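Local coordinates for NUDIX hydrolase (Nitrosomonas europaea, PDB 2B0V), which probably hydrolyses phosphoanhydride bonds of nucleoside di- and triphosphates and thiamine diphosphate, with magnesium as cofactor, as a NudJ-type Nudix hydrolase, at residues A[7-12]-A[46-51]; A[51-56]-A[64-69]. All coordinates share one frame; numbering follows the deposited sequence.

Contact 1 (A[7-12]-A[46-51]); sequences PNVTVA and ESIIQA
Val11, on strand 8-12, faces the first turn of helix 48-51, the two backbones coming nearest at the CA atoms of Val11 and Ala51, 6.8 Å apart, and no hydrogen bond joins the two segments. The contact is carried by aliphatic side chains, and Val11 does most of the work: its CG1 touches both Ile48 and Ala51, while CG2 rests on Ala51 alone. CG1 crosses to Ile48, meeting CG2, the short branch of that isoleucine, at 3.7 Å. The same CG1 stands 4.0 Å from Ala51 CB, so one methyl fits against both helix side chains. CG2 of Val11 lies between its own backbone N and carbonyl carbon (chi1 -66° places CG1 anti to that carbon), 3.8 Å from Ala51 O. Ala51 suits its place because its lone methyl lets the helix backbone come close to the strand. Replacing Val11 by an alanine removes both methyls and would probably leave a gap beneath Ile48 CG2 and Ala51 CB. CD1, the tip of the longer branch of Ile48, is carried by the extended chi2 of 169° alongside the strand toward Val9, and comes no nearer to Val9 CG1 than 4.5 Å. The helix start is capped by Ser47, whose OG accepts the N-H of Gln50 at 3.1 Å. A short hydroxyl-bearing side chain suits that place, since it can fold back onto a backbone N-H of the first turn. Val11 also touches Cys52 and Glu55, farther along the same helix, while Leu42 packs on Val9 and Ala51. Residues 40-61 fit the Nudix box, and the contact lays its helix against a strand of the central mixed sheet, as in the Nudix fold.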
loop_
_atom_site.group_PDB
_atom_site.type_symbol
_atom_site.label_atom_id
_atom_site.label_comp_id
_atom_site.label_asym_id
_atom_site.label_seq_id
_atom_site.Cartn_x
_atom_site.Cartn_y
_atom_site.Cartn_z
ATOM N N PRO A 7 16.880 0.838 7.835
ATOM C CA PRO A 7 15.774 1.343 7.017
ATOM C C PRO A 7 14.460 0.925 7.681
ATOM O O PRO A 7 14.439 -0.089 8.371
ATOM C CB PRO A 7 15.935 0.575 5.696
ATOM C CG PRO A 7 16.707 -0.672 6.075
ATOM C CD PRO A 7 17.679 -0.163 7.100
ATOM N N ASN A 8 13.391 1.688 7.487
ATOM C CA ASN A 8 12.068 1.280 7.982
ATOM C C ASN A 8 11.370 0.390 6.972
ATOM O O ASN A 8 11.201 0.780 5.822
ATOM C CB ASN A 8 11.220 2.484 8.291
ATOM C CG ASN A 8 11.782 3.283 9.447
ATOM O OD1 ASN A 8 11.462 3.009 10.600
ATOM N ND2 ASN A 8 12.691 4.201 9.151
ATOM N N VAL A 9 10.907 -0.771 7.407
ATOM C CA VAL A 9 10.245 -1.700 6.480
ATOM C C VAL A 9 8.761 -1.394 6.444
ATOM O O VAL A 9 8.091 -1.291 7.495
ATOM C CB VAL A 9 10.504 -3.156 6.887
ATOM C CG1 VAL A 9 9.703 -4.112 5.977
ATOM C CG2 VAL A 9 12.027 -3.439 6.806
ATOM N N THR A 10 8.265 -1.199 5.235
ATOM C CA THR A 10 6.865 -0.822 5.064
ATOM C C THR A 10 6.276 -1.785 4.038
ATOM O O THR A 10 7.001 -2.493 3.300
ATOM C CB THR A 10 6.672 0.622 4.522
ATOM O OG1 THR A 10 7.350 0.739 3.265
ATOM C CG2 THR A 10 7.267 1.652 5.526
ATOM N N VAL A 11 4.958 -1.740 3.931
ATOM C CA VAL A 11 4.243 -2.579 2.957
ATOM C C VAL A 11 3.188 -1.720 2.253
ATOM O O VAL A 11 2.741 -0.709 2.801
ATOM C CB VAL A 11 3.538 -3.762 3.637
ATOM C CG1 VAL A 11 4.564 -4.709 4.226
ATOM C CG2 VAL A 11 2.542 -3.238 4.713
ATOM N N ALA A 12 2.810 -2.119 1.044
ATOM C CA ALA A 12 1.792 -1.402 0.303
ATOM C C ALA A 12 1.096 -2.361 -0.633
ATOM O O ALA A 12 1.692 -3.342 -1.062
ATOM C CB ALA A 12 2.439 -0.273 -0.490
ATOM N N GLU A 46 4.827 -10.160 13.029
ATOM C CA GLU A 46 4.042 -10.511 11.844
ATOM C C GLU A 46 4.916 -10.660 10.617
ATOM O O GLU A 46 5.979 -10.034 10.487
ATOM C CB GLU A 46 2.946 -9.448 11.555
ATOM C CG GLU A 46 3.519 -8.090 11.118
ATOM C CD GLU A 46 2.480 -6.972 10.965
ATOM O OE1 GLU A 46 1.262 -7.219 11.060
ATOM O OE2 GLU A 46 2.908 -5.830 10.705
ATOM N N SER A 47 4.430 -11.445 9.665
ATOM C CA SER A 47 5.150 -11.561 8.418
ATOM C C SER A 47 4.870 -10.332 7.563
ATOM O O SER A 47 3.921 -9.573 7.822
ATOM C CB SER A 47 4.706 -12.788 7.645
ATOM O OG SER A 47 3.326 -12.662 7.266
ATOM N N ILE A 48 5.693 -10.155 6.540
ATOM C CA ILE A 48 5.510 -9.008 5.665
ATOM C C ILE A 48 4.179 -9.134 4.885
ATOM O O ILE A 48 3.434 -8.180 4.756
ATOM C CB ILE A 48 6.728 -8.854 4.725
ATOM C CG1 ILE A 48 7.907 -8.394 5.564
ATOM C CG2 ILE A 48 6.436 -7.815 3.636
ATOM C CD1 ILE A 48 9.256 -8.435 4.893
ATOM N N ILE A 49 3.894 -10.325 4.379
ATOM C CA ILE A 49 2.637 -10.507 3.642
ATOM C C ILE A 49 1.410 -10.223 4.532
ATOM O O ILE A 49 0.420 -9.573 4.103
ATOM C CB ILE A 49 2.555 -11.924 3.030
ATOM C CG1 ILE A 49 3.576 -12.010 1.896
ATOM C CG2 ILE A 49 1.189 -12.146 2.421
ATOM C CD1 ILE A 49 3.783 -13.422 1.337
ATOM N N GLN A 50 1.453 -10.727 5.761
ATOM C CA GLN A 50 0.340 -10.457 6.685
ATOM C C GLN A 50 0.250 -8.978 7.074
ATOM O O GLN A 50 -0.871 -8.462 7.234
ATOM C CB GLN A 50 0.372 -11.382 7.901
ATOM C CG GLN A 50 0.088 -12.866 7.518
ATOM C CD GLN A 50 -1.315 -13.048 6.952
ATOM O OE1 GLN A 50 -1.538 -13.032 5.739
ATOM N NE2 GLN A 50 -2.283 -13.184 7.840
ATOM N N ALA A 51 1.383 -8.283 7.150
ATOM C CA ALA A 51 1.382 -6.820 7.412
ATOM C C ALA A 51 0.626 -6.135 6.301
ATOM O O ALA A 51 -0.130 -5.178 6.535
ATOM C CB ALA A 51 2.796 -6.298 7.413
#

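Contact 2 (A[51-56]-A[64-69]); sequences ACSREV and FLPEVL
Phe64 of strand 64-69 packs against Val56, Ser53 and Cys52 of helix 51-56; the N-to-C directions of the two segments differ by 144°, and their axes come within 8.1 Å. Phe64 CB starts the contact, 3.7 Å from Val56 CB. CG and CD1 then pass under Val56 CG2, which lies over one ring face 4.2 Å from the Phe64 ring centroid, a CH-pi contact in which the two side chains cross at about a right angle. On the opposite face sits Pro66 N, offset toward the rim. Phe64 CD2 meets Ser53 OG at 3.6 Å, near the ring plane and at its edge. Phe64 CE2 touches Cys52 SG at 3.7 Å; the sulfur, anti to its backbone N (chi1 -176°), approaches the ring obliquely. The helix is that of the Nudix box, and the aromatic ring fills the space between it and strand 62-77; Ile15 of strand 8-17 also packs on Phe64. Ser53 is small enough for the ring edge and the proline ring to come close to the helix, Pro66 CG lying 3.3 Å from Ser53 OG. Beside the backbone of Phe64, one water donates to Ser53 O and accepts from Phe64 N, both at 2.8 Å.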
loop_
_atom_site.group_PDB
_atom_site.type_symbol
_atom_site.label_atom_id
_atom_site.label_comp_id
_atom_site.label_asym_id
_atom_site.label_seq_id
_atom_site.Cartn_x
_atom_site.Cartn_y
_atom_site.Cartn_z
ATOM N N ALA A 51 1.383 -8.283 7.150
ATOM C CA ALA A 51 1.382 -6.820 7.412
ATOM C C ALA A 51 0.626 -6.135 6.301
ATOM O O ALA A 51 -0.130 -5.178 6.535
ATOM C CB ALA A 51 2.796 -6.298 7.413
ATOM N N CYS A 52 0.863 -6.594 5.072
ATOM C CA CYS A 52 0.194 -6.009 3.914
ATOM C C CYS A 52 -1.332 -6.184 4.037
ATOM O O CYS A 52 -2.075 -5.236 3.843
ATOM C CB CYS A 52 0.736 -6.609 2.618
ATOM S SG CYS A 52 0.001 -5.791 1.141
ATOM N N SER A 53 -1.775 -7.398 4.372
ATOM C CA SER A 53 -3.204 -7.632 4.497
ATOM C C SER A 53 -3.782 -6.811 5.641
ATOM O O SER A 53 -4.914 -6.309 5.520
ATOM C CB SER A 53 -3.475 -9.107 4.726
ATOM O OG SER A 53 -3.041 -9.835 3.591
ATOM N N ARG A 54 -3.041 -6.695 6.735
ATOM C CA ARG A 54 -3.496 -5.932 7.908
ATOM C C ARG A 54 -3.697 -4.478 7.495
ATOM O O ARG A 54 -4.716 -3.878 7.824
ATOM C CB ARG A 54 -2.477 -6.001 9.022
ATOM C CG ARG A 54 -2.820 -5.076 10.190
ATOM C CD ARG A 54 -1.822 -5.175 11.339
ATOM N NE ARG A 54 -0.434 -4.943 10.918
ATOM C CZ ARG A 54 0.058 -3.755 10.575
ATOM N NH1 ARG A 54 -0.720 -2.672 10.581
ATOM N NH2 ARG A 54 1.334 -3.644 10.218
ATOM N N GLU A 55 -2.729 -3.913 6.763
ATOM C CA GLU A 55 -2.856 -2.526 6.351
ATOM C C GLU A 55 -4.050 -2.292 5.428
ATOM O O GLU A 55 -4.753 -1.285 5.592
ATOM C CB GLU A 55 -1.560 -2.044 5.724
ATOM C CG GLU A 55 -0.401 -1.751 6.748
ATOM C CD GLU A 55 -0.700 -0.667 7.784
ATOM O OE1 GLU A 55 -1.702 0.081 7.669
ATOM O OE2 GLU A 55 0.090 -0.563 8.747
ATOM N N VAL A 56 -4.305 -3.195 4.473
ATOM C CA VAL A 56 -5.482 -3.052 3.639
ATOM C C VAL A 56 -6.758 -3.017 4.477
ATOM O O VAL A 56 -7.601 -2.116 4.307
ATOM C CB VAL A 56 -5.590 -4.151 2.562
ATOM C CG1 VAL A 56 -6.893 -4.021 1.776
ATOM C CG2 VAL A 56 -4.340 -4.076 1.637
ATOM N N PHE A 64 -8.030 -8.436 2.365
ATOM C CA PHE A 64 -7.147 -8.614 1.217
ATOM C C PHE A 64 -6.672 -10.050 1.091
ATOM O O PHE A 64 -6.400 -10.727 2.104
ATOM C CB PHE A 64 -5.952 -7.697 1.440
ATOM C CG PHE A 64 -4.929 -7.640 0.292
ATOM C CD1 PHE A 64 -5.285 -7.218 -0.976
ATOM C CD2 PHE A 64 -3.586 -7.943 0.537
ATOM C CE1 PHE A 64 -4.285 -7.088 -2.005
ATOM C CE2 PHE A 64 -2.610 -7.821 -0.494
ATOM C CZ PHE A 64 -2.975 -7.398 -1.741
ATOM N N LEU A 65 -6.578 -10.504 -0.165
ATOM C CA LEU A 65 -5.962 -11.778 -0.513
ATOM C C LEU A 65 -4.722 -11.509 -1.368
ATOM O O LEU A 65 -4.846 -11.240 -2.559
ATOM C CB LEU A 65 -6.966 -12.616 -1.317
ATOM C CG LEU A 65 -6.724 -14.113 -1.490
ATOM C CD1 LEU A 65 -7.058 -14.867 -0.208
ATOM C CD2 LEU A 65 -7.625 -14.632 -2.629
ATOM N N PRO A 66 -3.529 -11.546 -0.755
ATOM C CA PRO A 66 -2.335 -11.267 -1.567
ATOM C C PRO A 66 -2.124 -12.353 -2.602
ATOM O O PRO A 66 -2.430 -13.558 -2.352
ATOM C CB PRO A 66 -1.169 -11.216 -0.546
ATOM C CG PRO A 66 -1.856 -11.135 0.811
ATOM C CD PRO A 66 -3.202 -11.837 0.654
ATOM N N GLU A 67 -1.654 -11.939 -3.771
ATOM C CA GLU A 67 -1.424 -12.898 -4.861
ATOM C C GLU A 67 0.047 -12.961 -5.315
ATOM O O GLU A 67 0.562 -14.036 -5.596
ATOM C CB GLU A 67 -2.331 -12.572 -6.030
ATOM C CG GLU A 67 -3.838 -12.692 -5.640
ATOM C CD GLU A 67 -4.778 -12.327 -6.775
ATOM O OE1 GLU A 67 -4.674 -11.219 -7.341
ATOM O OE2 GLU A 67 -5.655 -13.153 -7.088
ATOM N N VAL A 68 0.660 -11.779 -5.494
ATOM C CA VAL A 68 2.058 -11.629 -5.976
ATOM C C VAL A 68 2.751 -10.463 -5.295
ATOM O O VAL A 68 2.083 -9.532 -4.801
ATOM C CB VAL A 68 2.139 -11.369 -7.505
ATOM C CG1 VAL A 68 1.650 -12.576 -8.312
ATOM C CG2 VAL A 68 1.405 -10.078 -7.925
ATOM N N LEU A 69 4.085 -10.522 -5.322
ATOM C CA LEU A 69 4.932 -9.376 -5.017
ATOM C C LEU A 69 5.094 -8.619 -6.326
ATOM O O LEU A 69 5.325 -9.243 -7.388
ATOM C CB LEU A 69 6.285 -9.891 -4.552
ATOM C CG LEU A 69 7.314 -8.861 -4.161
ATOM C CD1 LEU A 69 6.895 -8.243 -2.814
ATOM C CD2 LEU A 69 8.659 -9.627 -4.072
HETATM O O HOH W 1 -6.984 -8.150 4.961
#

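Overall arrangement
Contacts 1 and 2 lie in series along the chain, their centres 10 Å apart, and both draw on helix 48-60, sharing Ala51. Contact 1 uses its first turn against strand 8-17, contact 2 the following turns against strand 62-77, and both strands belong to the same mixed sheet. The two meet directly where Val11 CG2 packs on Cys52 CA and where Ile49 CG2 touches Pro66 CG. A salt bridge from Glu46 OE2 to Arg54 NH2 ties the loop before the helix to its second turn. Thus the Nudix-box helix is seated on the sheet through two different strands, all within the single Nudix domain of this monomer.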